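PDB 6EP3: Lmo0651 protein from Listeria monocytogenes serovar 1/2a, which probably binds specific DNA sequences as a GntR-family transcription factor and controls the expression of the Agr system, thereby mediating virulence. Local coordinates for residues 17-22 against 34-39. Sequence-based numbering, arbitrary orientation.
Sequences LEKIKN and EKLARE
Lys19 and Glu39 join the facing sides of two helices in a worked example of how a long charged pair can bridge backbones too far apart for close packing; the nearest alpha carbons, those of Lys19 and Leu36, are still 10.2 Å apart. The electrostatic part is a single salt bridge. Lys19 NZ donates to Glu39 OE1 at 2.5 Å, a separation so short that its exact value is doubtful and no sign of special strength, reaching the syn side of that oxygen from 22° out of the carboxylate plane. The ammonium also lies 3.2 Å from Glu39 OE2, so its charge faces both oxygens although the hydrogen bond goes to one. The two extended chains reach across the gap toward each other; in Glu39, CG stands anti to the backbone N (chi1 178°), which carries the carboxylate outward to meet the lysine.

The apolar part is slighter. Leu36, one turn before Glu39, passes one methyl, CD2, beside the outer part of the lysine chain, 4.1 Å from Lys19 CD. The charged end, Lys19 NZ, passes the same methyl at 3.9 Å. Lysine and leucine run antiparallel alongside one another, and the buried leucine also touches Leu47 of helix 44-56. The Lys19 side chain also touches Glu24 and Leu25.

Together these contacts tie helix 8-21 to helix 33-40, the first two helices of the winged helix-turn-helix domain characteristic of GntR-family regulators, in which helices 33-40 and 44-56 form the helix-turn-helix and strands 60-63 and 67-70 the wing.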
ATOM      1  N   LEU B  17     -16.587 -11.961   2.768  1.00 62.57           N
ATOM      2  CA  LEU B  17     -15.805 -11.231   3.756  1.00 67.24           C
ATOM      3  C   LEU B  17     -16.187 -11.648   5.164  1.00 70.68           C
ATOM      4  O   LEU B  17     -15.320 -11.785   6.040  1.00 72.78           O
ATOM      5  CB  LEU B  17     -16.003  -9.726   3.578  1.00 67.36           C
ATOM      6  CG  LEU B  17     -15.327  -8.870   4.649  1.00 70.29           C
ATOM      7  CD1 LEU B  17     -13.824  -9.096   4.628  1.00 67.31           C
ATOM      8  CD2 LEU B  17     -15.649  -7.397   4.457  1.00 73.27           C
ATOM      9  N   GLU B  18     -17.475 -11.913   5.390  1.00 72.44           N
ATOM     10  CA  GLU B  18     -17.876 -12.279   6.738  1.00 77.41           C
ATOM     11  C   GLU B  18     -17.375 -13.674   7.078  1.00 79.99           C
ATOM     12  O   GLU B  18     -16.979 -13.929   8.222  1.00 83.89           O
ATOM     13  CB  GLU B  18     -19.396 -12.182   6.871  1.00 78.95           C
ATOM     14  CG  GLU B  18     -19.940 -10.819   6.453  1.00 86.04           C
ATOM     15  CD  GLU B  18     -19.483  -9.674   7.336  1.00 91.44           C
ATOM     16  OE1 GLU B  18     -19.222  -8.579   6.796  1.00 87.62           O
ATOM     17  OE2 GLU B  18     -19.298  -9.888   8.549  1.00 90.32           O
ATOM     18  N   LYS B  19     -17.287 -14.551   6.070  1.00 80.15           N
ATOM     19  CA  LYS B  19     -16.669 -15.856   6.272  1.00 79.34           C
ATOM     20  C   LYS B  19     -15.208 -15.719   6.660  1.00 84.36           C
ATOM     21  O   LYS B  19     -14.655 -16.599   7.331  1.00 92.24           O
ATOM     22  CB  LYS B  19     -16.805 -16.703   5.006  1.00 72.27           C
ATOM     23  CG  LYS B  19     -18.135 -17.420   4.874  1.00 81.76           C
ATOM     24  CD  LYS B  19     -17.991 -18.657   4.006  1.00 87.74           C
ATOM     25  CE  LYS B  19     -19.135 -19.627   4.226  1.00 93.82           C
ATOM     26  NZ  LYS B  19     -18.807 -20.986   3.707  1.00 97.40           N
ATOM     27  N   ILE B  20     -14.570 -14.618   6.265  1.00 77.99           N
ATOM     28  CA  ILE B  20     -13.192 -14.401   6.671  1.00 73.29           C
ATOM     29  C   ILE B  20     -13.138 -13.858   8.089  1.00 75.42           C
ATOM     30  O   ILE B  20     -12.190 -14.140   8.832  1.00 73.98           O
ATOM     31  CB  ILE B  20     -12.493 -13.455   5.680  1.00 73.67           C
ATOM     32  CG1 ILE B  20     -12.697 -13.942   4.243  1.00 74.18           C
ATOM     33  CG2 ILE B  20     -11.012 -13.335   6.002  1.00 78.69           C
ATOM     34  CD1 ILE B  20     -12.311 -15.387   4.023  1.00 76.09           C
ATOM     35  N   LYS B  21     -14.155 -13.105   8.505  1.00 73.75           N
ATOM     36  CA  LYS B  21     -14.087 -12.444   9.800  1.00 71.80           C
ATOM     37  C   LYS B  21     -14.585 -13.331  10.934  1.00 76.59           C
ATOM     38  O   LYS B  21     -13.940 -13.407  11.985  1.00 85.62           O
ATOM     39  CB  LYS B  21     -14.874 -11.133   9.753  1.00 71.03           C
ATOM     40  CG  LYS B  21     -14.245 -10.111   8.809  1.00 77.87           C
ATOM     41  CD  LYS B  21     -14.986  -8.781   8.758  1.00 79.08           C
ATOM     42  CE  LYS B  21     -16.363  -8.851   9.383  1.00 82.90           C
ATOM     43  NZ  LYS B  21     -17.015  -7.512   9.359  1.00 82.20           N
ATOM     44  N   ASN B  22     -15.713 -14.017  10.746  1.00 76.44           N
ATOM     45  CA  ASN B  22     -16.218 -14.904  11.787  1.00 84.85           C
ATOM     46  C   ASN B  22     -15.375 -16.164  11.948  1.00 92.58           C
ATOM     47  O   ASN B  22     -15.548 -16.880  12.941  1.00100.69           O
ATOM     48  CB  ASN B  22     -17.680 -15.266  11.509  1.00 86.42           C
ATOM     49  CG  ASN B  22     -17.861 -16.071  10.237  1.00 96.38           C
ATOM     50  OD1 ASN B  22     -16.903 -16.372   9.525  1.00105.60           O
ATOM     51  ND2 ASN B  22     -19.107 -16.415   9.938  1.00 97.77           N
ATOM     52  N   GLU B  34     -15.937 -23.442  -6.044  1.00108.67           N
ATOM     53  CA  GLU B  34     -17.108 -24.170  -6.514  1.00109.10           C
ATOM     54  C   GLU B  34     -18.092 -24.413  -5.377  1.00106.29           C
ATOM     55  O   GLU B  34     -19.304 -24.237  -5.548  1.00104.01           O
ATOM     56  CB  GLU B  34     -16.671 -25.496  -7.141  1.00114.41           C
ATOM     57  CG  GLU B  34     -15.313 -25.438  -7.842  1.00113.21           C
ATOM     58  CD  GLU B  34     -14.135 -25.588  -6.883  1.00106.01           C
ATOM     59  OE1 GLU B  34     -14.321 -26.160  -5.787  1.00102.81           O
ATOM     60  OE2 GLU B  34     -13.027 -25.119  -7.225  1.00 98.94           O
ATOM     61  N   LYS B  35     -17.587 -24.802  -4.204  1.00107.98           N
ATOM     62  CA  LYS B  35     -18.450 -24.983  -3.042  1.00109.84           C
ATOM     63  C   LYS B  35     -18.999 -23.656  -2.537  1.00104.85           C
ATOM     64  O   LYS B  35     -20.135 -23.600  -2.050  1.00104.11           O
ATOM     65  CB  LYS B  35     -17.682 -25.696  -1.928  1.00113.30           C
ATOM     66  CG  LYS B  35     -18.498 -25.956  -0.671  1.00118.30           C
ATOM     67  CD  LYS B  35     -17.794 -26.933   0.257  1.00122.21           C
ATOM     68  CE  LYS B  35     -17.498 -28.246  -0.448  1.00126.48           C
ATOM     69  NZ  LYS B  35     -16.835 -29.228   0.454  1.00127.56           N
ATOM     70  N   LEU B  36     -18.218 -22.581  -2.654  1.00 98.07           N
ATOM     71  CA  LEU B  36     -18.678 -21.275  -2.191  1.00 91.51           C
ATOM     72  C   LEU B  36     -19.818 -20.748  -3.054  1.00 92.59           C
ATOM     73  O   LEU B  36     -20.797 -20.204  -2.530  1.00 96.09           O
ATOM     74  CB  LEU B  36     -17.511 -20.288  -2.179  1.00 80.75           C
ATOM     75  CG  LEU B  36     -16.472 -20.436  -1.069  1.00 71.93           C
ATOM     76  CD1 LEU B  36     -15.262 -19.572  -1.369  1.00 68.11           C
ATOM     77  CD2 LEU B  36     -17.068 -20.077   0.282  1.00 75.38           C
ATOM     78  N   ALA B  37     -19.709 -20.893  -4.377  1.00 87.82           N
ATOM     79  CA  ALA B  37     -20.780 -20.435  -5.257  1.00 87.51           C
ATOM     80  C   ALA B  37     -22.061 -21.222  -5.017  1.00 98.43           C
ATOM     81  O   ALA B  37     -23.164 -20.671  -5.111  1.00101.07           O
ATOM     82  CB  ALA B  37     -20.344 -20.540  -6.717  1.00 82.89           C
ATOM     83  N   ARG B  38     -21.937 -22.515  -4.700  1.00107.45           N
ATOM     84  CA  ARG B  38     -23.116 -23.317  -4.390  1.00113.30           C
ATOM     85  C   ARG B  38     -23.778 -22.847  -3.102  1.00112.66           C
ATOM     86  O   ARG B  38     -25.010 -22.834  -2.999  1.00117.75           O
ATOM     87  CB  ARG B  38     -22.739 -24.795  -4.281  1.00117.02           C
ATOM     88  CG  ARG B  38     -22.423 -25.470  -5.602  1.00123.59           C
ATOM     89  CD  ARG B  38     -21.852 -26.863  -5.375  1.00131.09           C
ATOM     90  NE  ARG B  38     -20.790 -27.182  -6.324  1.00135.06           N
ATOM     91  CZ  ARG B  38     -19.735 -27.937  -6.038  1.00137.10           C
ATOM     92  NH1 ARG B  38     -19.596 -28.453  -4.824  1.00138.71           N
ATOM     93  NH2 ARG B  38     -18.816 -28.175  -6.965  1.00136.35           N
ATOM     94  N   GLU B  39     -22.975 -22.454  -2.111  1.00108.25           N
ATOM     95  CA  GLU B  39     -23.527 -22.062  -0.819  1.00105.83           C
ATOM     96  C   GLU B  39     -24.313 -20.760  -0.919  1.00 99.33           C
ATOM     97  O   GLU B  39     -25.364 -20.613  -0.284  1.00103.60           O
ATOM     98  CB  GLU B  39     -22.401 -21.929   0.206  1.00108.11           C
ATOM     99  CG  GLU B  39     -22.858 -21.472   1.577  1.00112.58           C
ATOM    100  CD  GLU B  39     -21.737 -21.478   2.595  1.00115.81           C
ATOM    101  OE1 GLU B  39     -20.635 -21.965   2.263  1.00114.96           O
ATOM    102  OE2 GLU B  39     -21.960 -20.999   3.727  1.00116.49           O
TER